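Local coordinates for beta-hydroxyacid dehydrogenase, 3-hydroxyisobutyrate dehydrogenase (Saccharomonospora xinjiangensis XJ-54, PDB 6GRL), which is an S-selective imine reductase linked to reductive amination that probably uses NADPH as its hydride donor, at residues P70-E75 against S96-L101; L281-R285 against S297-L302; L150-R156 against G171-E177. One frame throughout, in Å; residues are numbered along the deposited sequence. Where two conformers were deposited one is given.

Contact 1. Residues P70-E75 against S96-L101; sequences PDEAVE and SVTSSL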
loop_
_atom_site.group_PDB
_atom_site.type_symbol
_atom_site.label_atom_id
_atom_site.label_comp_id
_atom_site.label_asym_id
_atom_site.label_seq_id
_atom_site.Cartn_x
_atom_site.Cartn_y
_atom_site.Cartn_z
ATOM N N PRO A 70 5.784 -12.152 -24.523
ATOM C CA PRO A 70 5.268 -10.829 -24.142
ATOM C C PRO A 70 5.012 -9.925 -25.334
ATOM O O PRO A 70 4.084 -9.108 -25.288
ATOM C CB PRO A 70 6.371 -10.270 -23.233
ATOM C CG PRO A 70 7.049 -11.485 -22.684
ATOM C CD PRO A 70 7.014 -12.499 -23.791
ATOM N N ASP A 71 5.804 -10.051 -26.402
ATOM C CA ASP A 71 5.553 -9.278 -27.614
ATOM C C ASP A 71 4.177 -9.592 -28.187
ATOM O O ASP A 71 3.389 -8.685 -28.479
ATOM C CB ASP A 71 6.641 -9.560 -28.651
ATOM C CG ASP A 71 7.811 -8.606 -28.541
ATOM O OD1 ASP A 71 7.585 -7.427 -28.204
ATOM O OD2 ASP A 71 8.957 -9.035 -28.795
ATOM N N GLU A 72 3.874 -10.881 -28.361
ATOM C CA GLU A 72 2.557 -11.273 -28.850
ATOM C C GLU A 72 1.451 -10.796 -27.918
ATOM O O GLU A 72 0.366 -10.425 -28.380
ATOM C CB GLU A 72 2.497 -12.792 -29.020
ATOM C CG GLU A 72 1.141 -13.331 -29.447
ATOM C CD GLU A 72 1.117 -14.847 -29.525
ATOM O OE1 GLU A 72 2.186 -15.471 -29.364
ATOM O OE2 GLU A 72 0.026 -15.415 -29.741
ATOM N N ALA A 73 1.712 -10.777 -26.612
ATOM C CA ALA A 73 0.683 -10.373 -25.661
ATOM C C ALA A 73 0.381 -8.883 -25.773
ATOM O O ALA A 73 -0.787 -8.480 -25.811
ATOM C CB ALA A 73 1.111 -10.738 -24.240
ATOM N N VAL A 74 1.421 -8.046 -25.834
ATOM C CA VAL A 74 1.185 -6.605 -25.875
ATOM C C VAL A 74 0.613 -6.182 -27.222
ATOM O O VAL A 74 -0.096 -5.172 -27.311
ATOM C CB VAL A 74 2.473 -5.826 -25.539
ATOM C CG1 VAL A 74 2.986 -6.209 -24.157
ATOM C CG2 VAL A 74 3.540 -6.047 -26.603
ATOM N N GLU A 75 0.895 -6.937 -28.287
ATOM C CA GLU A 75 0.347 -6.606 -29.596
ATOM C C GLU A 75 -1.158 -6.825 -29.679
ATOM O O GLU A 75 -1.784 -6.359 -30.637
ATOM C CB GLU A 75 1.048 -7.427 -30.681
ATOM C CG GLU A 75 2.464 -6.968 -30.974
ATOM C CD GLU A 75 3.205 -7.907 -31.904
ATOM O OE1 GLU A 75 2.663 -8.984 -32.228
ATOM O OE2 GLU A 75 4.337 -7.568 -32.308
ATOM N N SER A 96 12.116 -7.796 -22.694
ATOM C CA SER A 96 12.009 -8.734 -23.803
ATOM C C SER A 96 11.047 -8.264 -24.884
ATOM O O SER A 96 10.875 -8.966 -25.887
ATOM C CB SER A 96 11.568 -10.106 -23.284
ATOM O OG SER A 96 10.274 -10.037 -22.706
ATOM N N VAL A 97 10.419 -7.106 -24.706
ATOM C CA VAL A 97 9.455 -6.593 -25.673
ATOM C C VAL A 97 10.212 -5.931 -26.817
ATOM O O VAL A 97 11.028 -5.030 -26.596
ATOM C CB VAL A 97 8.481 -5.611 -25.010
ATOM C CG1 VAL A 97 7.548 -5.003 -26.047
ATOM C CG2 VAL A 97 7.688 -6.307 -23.914
ATOM N N THR A 98 9.948 -6.380 -28.041
ATOM C CA THR A 98 10.533 -5.786 -29.233
ATOM C C THR A 98 9.506 -5.059 -30.088
ATOM O O THR A 98 9.880 -4.423 -31.079
ATOM C CB THR A 98 11.237 -6.859 -30.072
ATOM O OG1 THR A 98 10.262 -7.729 -30.659
ATOM C CG2 THR A 98 12.175 -7.679 -29.199
ATOM N N SER A 99 8.228 -5.130 -29.730
ATOM C CA SER A 99 7.176 -4.461 -30.475
ATOM C C SER A 99 6.944 -3.054 -29.931
ATOM O O SER A 99 7.278 -2.738 -28.786
ATOM C CB SER A 99 5.880 -5.268 -30.415
ATOM O OG SER A 99 6.111 -6.621 -30.768
ATOM N N SER A 100 6.360 -2.209 -30.776
ATOM C CA SER A 100 6.084 -0.833 -30.390
ATOM C C SER A 100 5.012 -0.777 -29.309
ATOM O O SER A 100 4.004 -1.485 -29.371
ATOM C CB SER A 100 5.642 -0.021 -31.606
ATOM O OG SER A 100 5.164 1.259 -31.221
ATOM N N LEU A 101 5.240 0.072 -28.308
ATOM C CA LEU A 101 4.251 0.347 -27.274
ATOM C C LEU A 101 3.624 1.725 -27.436
ATOM O O LEU A 101 2.912 2.182 -26.535
ATOM C CB LEU A 101 4.883 0.216 -25.885
ATOM C CG LEU A 101 5.508 -1.144 -25.566
ATOM C CD1 LEU A 101 6.227 -1.101 -24.229
ATOM C CD2 LEU A 101 4.455 -2.243 -25.577
HETATM O O HOH W 1 8.668 -11.011 -26.328
#
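P70 packs against S96 at the start of helix 70-74. This helix lies in the N-terminal Rossmann-type domain. Residues 96-101 form the loop that leads from helix 87-95 toward strand 105-108. P70 CG lies against S96 OG at 3.5 Å, a van der Waals contact; the hydroxyl is hydrogen-bonded to V93 O. P70 CB also meets V97 CG2, and the ring touches W49 of strand 46-49.

D71 carries most of the polar contact. Its backbone N donates to water 1, which in turn donates to S96 O. The D71 side chain crosses that of T98 at about a right angle, and its carboxylate grips the loop backbone. D71 OD1 accepts from T98 N at 2.6 Å through its syn lone pair. It also accepts from S99 N at 2.8 Å, and this donor stands 44° out of the carboxylate plane. D71 OD2 takes T98 OG1 at 2.6 Å, again from above the plane. T98 OG1 lies between its own backbone N and carbonyl carbon (chi1 70°), which lets hydroxyl and amide reach the same carboxylate. Three donors on one group probably favour its charged form and hold the loop backbone at T98 and S99.

One turn on, V74 turns toward the loop and is buried. V74 CG2 and V97 CG1 meet tip to tip at 4.2 Å. The same methyl touches L101 CD2 at 4.0 Å. The backbone carbonyl V74 O accepts a hydrogen bond from K104 NZ.

E75, exposed to solvent, ends the segment. Its chain is extended beyond CG and runs out to the loop. S99 has a second conformer, so its side-chain bond is doubtful: in one conformer S99 OG donates to E75 OE2 at 2.5 Å, from 37° out of the carboxylate plane.

Contact 2. Residues L281-R285 against S297-L302; sequences LMDQR and SLFELL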
loop_
_atom_site.group_PDB
_atom_site.type_symbol
_atom_site.label_atom_id
_atom_site.label_comp_id
_atom_site.label_asym_id
_atom_site.label_seq_id
_atom_site.Cartn_x
_atom_site.Cartn_y
_atom_site.Cartn_z
ATOM N N LEU A 281 11.462 12.898 23.548
ATOM C CA LEU A 281 10.836 13.916 22.710
ATOM C C LEU A 281 9.920 14.817 23.529
ATOM O O LEU A 281 9.894 16.036 23.325
ATOM C CB LEU A 281 10.060 13.255 21.570
ATOM C CG LEU A 281 10.894 12.560 20.493
ATOM C CD1 LEU A 281 10.007 11.713 19.593
ATOM C CD2 LEU A 281 11.673 13.577 19.674
ATOM N N MET A 282 9.162 14.233 24.460
ATOM C CA MET A 282 8.284 15.034 25.307
ATOM C C MET A 282 9.084 15.989 26.181
ATOM O O MET A 282 8.725 17.165 26.316
ATOM C CB MET A 282 7.421 14.122 26.177
ATOM C CG MET A 282 6.308 13.419 25.433
ATOM S SD MET A 282 5.381 12.349 26.539
ATOM C CE MET A 282 4.090 11.767 25.442
ATOM N N ASP A 283 10.171 15.503 26.785
ATOM C CA ASP A 283 10.980 16.354 27.650
ATOM C C ASP A 283 11.592 17.510 26.869
ATOM O O ASP A 283 11.700 18.628 27.384
ATOM C CB ASP A 283 12.071 15.529 28.332
ATOM C CG ASP A 283 11.520 14.586 29.385
ATOM O OD1 ASP A 283 10.353 14.761 29.792
ATOM O OD2 ASP A 283 12.258 13.675 29.814
ATOM N N GLN A 284 11.995 17.259 25.621
ATOM C CA GLN A 284 12.569 18.328 24.810
ATOM C C GLN A 284 11.518 19.369 24.443
ATOM O O GLN A 284 11.780 20.575 24.521
ATOM C CB GLN A 284 13.212 17.743 23.552
ATOM C CG GLN A 284 13.910 18.774 22.680
ATOM C CD GLN A 284 15.048 19.472 23.401
ATOM O OE1 GLN A 284 15.840 18.836 24.098
ATOM N NE2 GLN A 284 15.133 20.788 23.240
ATOM N N ARG A 285 10.323 18.923 24.049
ATOM C CA ARG A 285 9.262 19.861 23.693
ATOM C C ARG A 285 8.821 20.679 24.901
ATOM O O ARG A 285 8.486 21.862 24.767
ATOM C CB ARG A 285 8.078 19.107 23.088
ATOM C CG ARG A 285 7.017 20.002 22.471
ATOM C CD ARG A 285 7.471 20.589 21.147
ATOM N NE ARG A 285 6.406 21.360 20.511
ATOM C CZ ARG A 285 6.582 22.152 19.459
ATOM N NH1 ARG A 285 7.786 22.282 18.918
ATOM N NH2 ARG A 285 5.554 22.816 18.948
ATOM N N SER A 297 2.331 17.597 18.626
ATOM C CA SER A 297 3.356 18.625 18.489
ATOM C C SER A 297 4.764 18.044 18.456
ATOM O O SER A 297 5.694 18.734 18.028
ATOM C CB SER A 297 3.241 19.642 19.626
ATOM O OG SER A 297 3.655 19.080 20.860
ATOM N N LEU A 298 4.943 16.795 18.897
ATOM C CA LEU A 298 6.253 16.163 18.811
ATOM C C LEU A 298 6.701 15.976 17.368
ATOM O O LEU A 298 7.896 15.776 17.121
ATOM C CB LEU A 298 6.235 14.815 19.534
ATOM C CG LEU A 298 5.835 14.873 21.011
ATOM C CD1 LEU A 298 5.804 13.478 21.618
ATOM C CD2 LEU A 298 6.769 15.785 21.797
ATOM N N PHE A 299 5.768 16.040 16.414
ATOM C CA PHE A 299 6.135 15.957 15.005
ATOM C C PHE A 299 7.066 17.093 14.602
ATOM O O PHE A 299 7.869 16.937 13.675
ATOM C CB PHE A 299 4.875 15.966 14.141
ATOM C CG PHE A 299 5.124 15.630 12.702
ATOM C CD1 PHE A 299 5.472 14.343 12.329
ATOM C CD2 PHE A 299 5.000 16.598 11.720
ATOM C CE1 PHE A 299 5.702 14.031 11.000
ATOM C CE2 PHE A 299 5.222 16.292 10.390
ATOM C CZ PHE A 299 5.575 15.005 10.030
ATOM N N GLU A 300 6.979 18.236 15.288
ATOM C CA GLU A 300 7.868 19.351 14.983
ATOM C C GLU A 300 9.320 19.016 15.297
ATOM O O GLU A 300 10.232 19.595 14.695
ATOM C CB GLU A 300 7.434 20.597 15.756
ATOM C CG GLU A 300 6.047 21.099 15.391
ATOM C CD GLU A 300 5.974 21.639 13.977
ATOM O OE1 GLU A 300 6.956 22.263 13.523
ATOM O OE2 GLU A 300 4.933 21.436 13.317
ATOM N N LEU A 301 9.555 18.091 16.230
ATOM C CA LEU A 301 10.912 17.675 16.557
ATOM C C LEU A 301 11.454 16.633 15.590
ATOM O O LEU A 301 12.676 16.518 15.445
ATOM C CB LEU A 301 10.966 17.123 17.985
ATOM C CG LEU A 301 10.758 18.132 19.114
ATOM C CD1 LEU A 301 10.681 17.419 20.453
ATOM C CD2 LEU A 301 11.874 19.166 19.115
ATOM N N LEU A 302 10.579 15.874 14.933
ATOM C CA LEU A 302 10.997 14.841 13.994
ATOM C C LEU A 302 11.219 15.393 12.592
ATOM O O LEU A 302 12.193 15.022 11.928
ATOM C CB LEU A 302 9.958 13.719 13.954
ATOM C CG LEU A 302 9.694 13.016 15.287
ATOM C CD1 LEU A 302 8.508 12.074 15.167
ATOM C CD2 LEU A 302 10.933 12.269 15.754
#
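L281 meets L298 and L301 in the tight part of this contact. Two methyls close on its backbone carbonyl: L301 CD1 lies 3.3 Å from L281 O, and L298 CD2 lies 3.5 Å from it. That oxygen already accepts R285 N within the helix. The side chains of L281 and L301 slide past each other in opposite directions, with L281 CD2 near L301 CB. Deeper in, L298 CD1 reaches M282 CG at 3.8 Å, and M282 goes on to M258 of helix 251-267.

The contact lies in the helical C-terminal domain of the reductive aminase-like family. It sets the short, weakly bonded helix 299-302 against helix 273-287. No hydrogen bond joins the two segments.

R285 over S297 is close but polar. R285 CG is anti to its backbone N (chi1 -170°), and the chain then bends at chi2 to run along S297. S297 O stands 3.7 Å above one guanidinium face, offset toward the rim of the group. R285 NH2 hydrogen-bonds Q293 OE1.

The solvent side is looser. E300 CB touches R285 NH1 at 3.6 Å, but the charges do not pair; E300 OE2 hydrogen-bonds Y244 OH. Q284 CB and L302 CD2 only brush L301 CD1 and L281 CD1.

Contact 3. Residues L150-R156 against G171-E177; sequences LSFSGSR and GVAYHGE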
loop_
_atom_site.group_PDB
_atom_site.type_symbol
_atom_site.label_atom_id
_atom_site.label_comp_id
_atom_site.label_asym_id
_atom_site.label_seq_id
_atom_site.Cartn_x
_atom_site.Cartn_y
_atom_site.Cartn_z
ATOM N N LEU A 150 -7.394 -0.465 -4.512
ATOM C CA LEU A 150 -6.240 -0.199 -5.360
ATOM C C LEU A 150 -5.899 1.282 -5.303
ATOM O O LEU A 150 -6.789 2.131 -5.402
ATOM C CB LEU A 150 -6.507 -0.625 -6.809
ATOM C CG LEU A 150 -6.761 -2.112 -7.078
ATOM C CD1 LEU A 150 -8.247 -2.433 -7.013
ATOM C CD2 LEU A 150 -6.180 -2.517 -8.427
ATOM N N SER A 151 -4.615 1.583 -5.142
ATOM C CA SER A 151 -4.106 2.947 -5.172
ATOM C C SER A 151 -3.336 3.162 -6.465
ATOM O O SER A 151 -2.545 2.307 -6.872
ATOM C CB SER A 151 -3.196 3.224 -3.972
ATOM O OG SER A 151 -3.904 3.122 -2.749
ATOM N N PHE A 152 -3.562 4.305 -7.113
ATOM C CA PHE A 152 -2.940 4.594 -8.396
ATOM C C PHE A 152 -2.248 5.949 -8.371
ATOM O O PHE A 152 -2.673 6.874 -7.673
ATOM C CB PHE A 152 -3.961 4.567 -9.540
ATOM C CG PHE A 152 -4.446 3.189 -9.880
ATOM C CD1 PHE A 152 -3.722 2.379 -10.737
ATOM C CD2 PHE A 152 -5.619 2.702 -9.334
ATOM C CE1 PHE A 152 -4.164 1.108 -11.048
ATOM C CE2 PHE A 152 -6.067 1.434 -9.640
ATOM C CZ PHE A 152 -5.338 0.635 -10.498
ATOM N N SER A 153 -1.171 6.049 -9.145
ATOM C CA SER A 153 -0.474 7.310 -9.347
ATOM C C SER A 153 0.075 7.339 -10.766
ATOM O O SER A 153 0.282 6.297 -11.396
ATOM C CB SER A 153 0.646 7.511 -8.318
ATOM O OG SER A 153 1.460 6.358 -8.201
ATOM N N GLY A 154 0.299 8.549 -11.266
ATOM C CA GLY A 154 0.738 8.770 -12.624
ATOM C C GLY A 154 -0.095 9.854 -13.269
ATOM O O GLY A 154 -0.739 10.657 -12.586
ATOM N N SER A 155 -0.088 9.862 -14.601
ATOM C CA SER A 155 -0.808 10.885 -15.348
ATOM C C SER A 155 -2.288 10.879 -14.986
ATOM O O SER A 155 -2.947 9.836 -15.026
ATOM C CB SER A 155 -0.632 10.665 -16.850
ATOM O OG SER A 155 -1.629 11.357 -17.582
ATOM N N ARG A 156 -2.808 12.057 -14.633
ATOM C CA ARG A 156 -4.212 12.169 -14.254
ATOM C C ARG A 156 -5.132 11.893 -15.437
ATOM O O ARG A 156 -6.208 11.309 -15.268
ATOM C CB ARG A 156 -4.490 13.555 -13.672
ATOM C CG ARG A 156 -5.711 13.615 -12.770
ATOM C CD ARG A 156 -5.933 15.020 -12.233
ATOM N NE ARG A 156 -5.614 15.117 -10.812
ATOM C CZ ARG A 156 -4.478 15.611 -10.334
ATOM N NH1 ARG A 156 -4.273 15.660 -9.025
ATOM N NH2 ARG A 156 -3.545 16.058 -11.164
ATOM N N GLY A 171 -12.158 -1.280 -5.242
ATOM C CA GLY A 171 -12.129 0.146 -4.964
ATOM C C GLY A 171 -10.827 0.768 -5.446
ATOM O O GLY A 171 -9.752 0.184 -5.319
ATOM N N VAL A 172 -10.930 1.986 -5.978
ATOM C CA VAL A 172 -9.819 2.648 -6.655
ATOM C C VAL A 172 -9.698 4.084 -6.156
ATOM O O VAL A 172 -10.708 4.774 -5.973
ATOM C CB VAL A 172 -10.009 2.611 -8.188
ATOM C CG1 VAL A 172 -9.072 3.579 -8.878
ATOM C CG2 VAL A 172 -9.797 1.199 -8.714
ATOM N N ALA A 173 -8.459 4.536 -5.940
ATOM C CA ALA A 173 -8.181 5.889 -5.484
ATOM C C ALA A 173 -6.946 6.402 -6.210
ATOM O O ALA A 173 -5.996 5.649 -6.441
ATOM C CB ALA A 173 -7.966 5.944 -3.967
ATOM N N TYR A 174 -6.970 7.680 -6.576
ATOM C CA TYR A 174 -5.870 8.328 -7.277
ATOM C C TYR A 174 -5.107 9.227 -6.314
ATOM O O TYR A 174 -5.710 9.967 -5.531
ATOM C CB TYR A 174 -6.392 9.145 -8.462
ATOM C CG TYR A 174 -5.323 9.848 -9.268
ATOM C CD1 TYR A 174 -4.486 9.139 -10.121
ATOM C CD2 TYR A 174 -5.162 11.226 -9.188
ATOM C CE1 TYR A 174 -3.512 9.782 -10.864
ATOM C CE2 TYR A 174 -4.192 11.876 -9.926
ATOM C CZ TYR A 174 -3.370 11.151 -10.763
ATOM O OH TYR A 174 -2.405 11.797 -11.500
ATOM N N HIS A 175 -3.774 9.165 -6.378
ATOM C CA HIS A 175 -2.941 9.839 -5.392
ATOM C C HIS A 175 -2.129 11.006 -5.935
ATOM O O HIS A 175 -1.647 11.816 -5.136
ATOM C CB HIS A 175 -1.988 8.833 -4.729
ATOM C CG HIS A 175 -2.623 8.050 -3.621
ATOM N ND1 HIS A 175 -3.250 6.840 -3.828
ATOM C CD2 HIS A 175 -2.745 8.315 -2.299
ATOM C CE1 HIS A 175 -3.720 6.387 -2.681
ATOM N NE2 HIS A 175 -3.428 7.263 -1.736
ATOM N N GLY A 176 -1.960 11.123 -7.241
ATOM C CA GLY A 176 -1.290 12.285 -7.793
ATOM C C GLY A 176 -0.500 11.936 -9.037
ATOM O O GLY A 176 -0.438 10.787 -9.469
ATOM N N GLU A 177 0.120 12.977 -9.603
ATOM C CA GLU A 177 0.847 12.836 -10.860
ATOM C C GLU A 177 2.170 12.105 -10.677
ATOM O O GLU A 177 2.600 11.375 -11.579
ATOM C CB GLU A 177 1.091 14.211 -11.480
ATOM C CG GLU A 177 -0.172 15.008 -11.756
ATOM C CD GLU A 177 -0.720 14.761 -13.146
ATOM O OE1 GLU A 177 -0.054 14.056 -13.932
ATOM O OE2 GLU A 177 -1.814 15.278 -13.456
#
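L150 N donates to G171 O at 2.6 Å and opens a ladder of backbone hydrogen bonds between parallel strands. A173 N to L150 O, F152 N to A173 O and H175 N to F152 O follow. Further along, G154 N donates to G176 O at 3.0 Å, nearly straight at 170°. G154 and G176 hold backbone angles at which a side chain would jam against the preceding carbonyl.

L150, F152, V172 and Y174 point to one face of the sheet. F152 CD2 touches V172 CG1 at 3.6 Å; V172 has a second conformer, so this distance is less certain. This is the strand pair of a beta-alpha-beta unit, with helix 156-166 as the crossover and strand 171-174 at the sheet edge. F159 and L166 of that helix pack on both F152 and V172. Replacing F152 with an alanine would probably open a gap between V172 and the crossover helix.

Beyond the ladder, R156 bends at chi3 (-108°), which brings its guanidinium beside Y174. Y174 CE2 stands 3.5 Å above one guanidinium face, offset toward its rim, with the two planes 69° apart. R156 NH2 forms a salt bridge to E177 OE2 at 3.0 Å. The Y174 ring also meets F159.

Further out, S153 OG hydrogen-bonds A179 O, just before helix 181-209, and A182 N within it.

From the N terminus, contact 1 closes first. Its loop, between 75 and 96, carries strand 79-82 and helix 87-95, and it ties helix 70-74 to the loop before strand 105-108. Contact 3 follows and closes around helix 156-166, at edge strand 171-174 of the sheet that contact 1 borders. The chain then passes into the long helix 181-209 and the C-terminal helical domain. Contact 2 closes last, folding the C-terminal end back onto helix 273-287. The three loops run in series; none nests in or crosses another. Contacts 1 and 3 share the Rossmann-type domain. Contacts 1 and 2 lie on opposite sides of the chain's centre, their centres 53 Å apart.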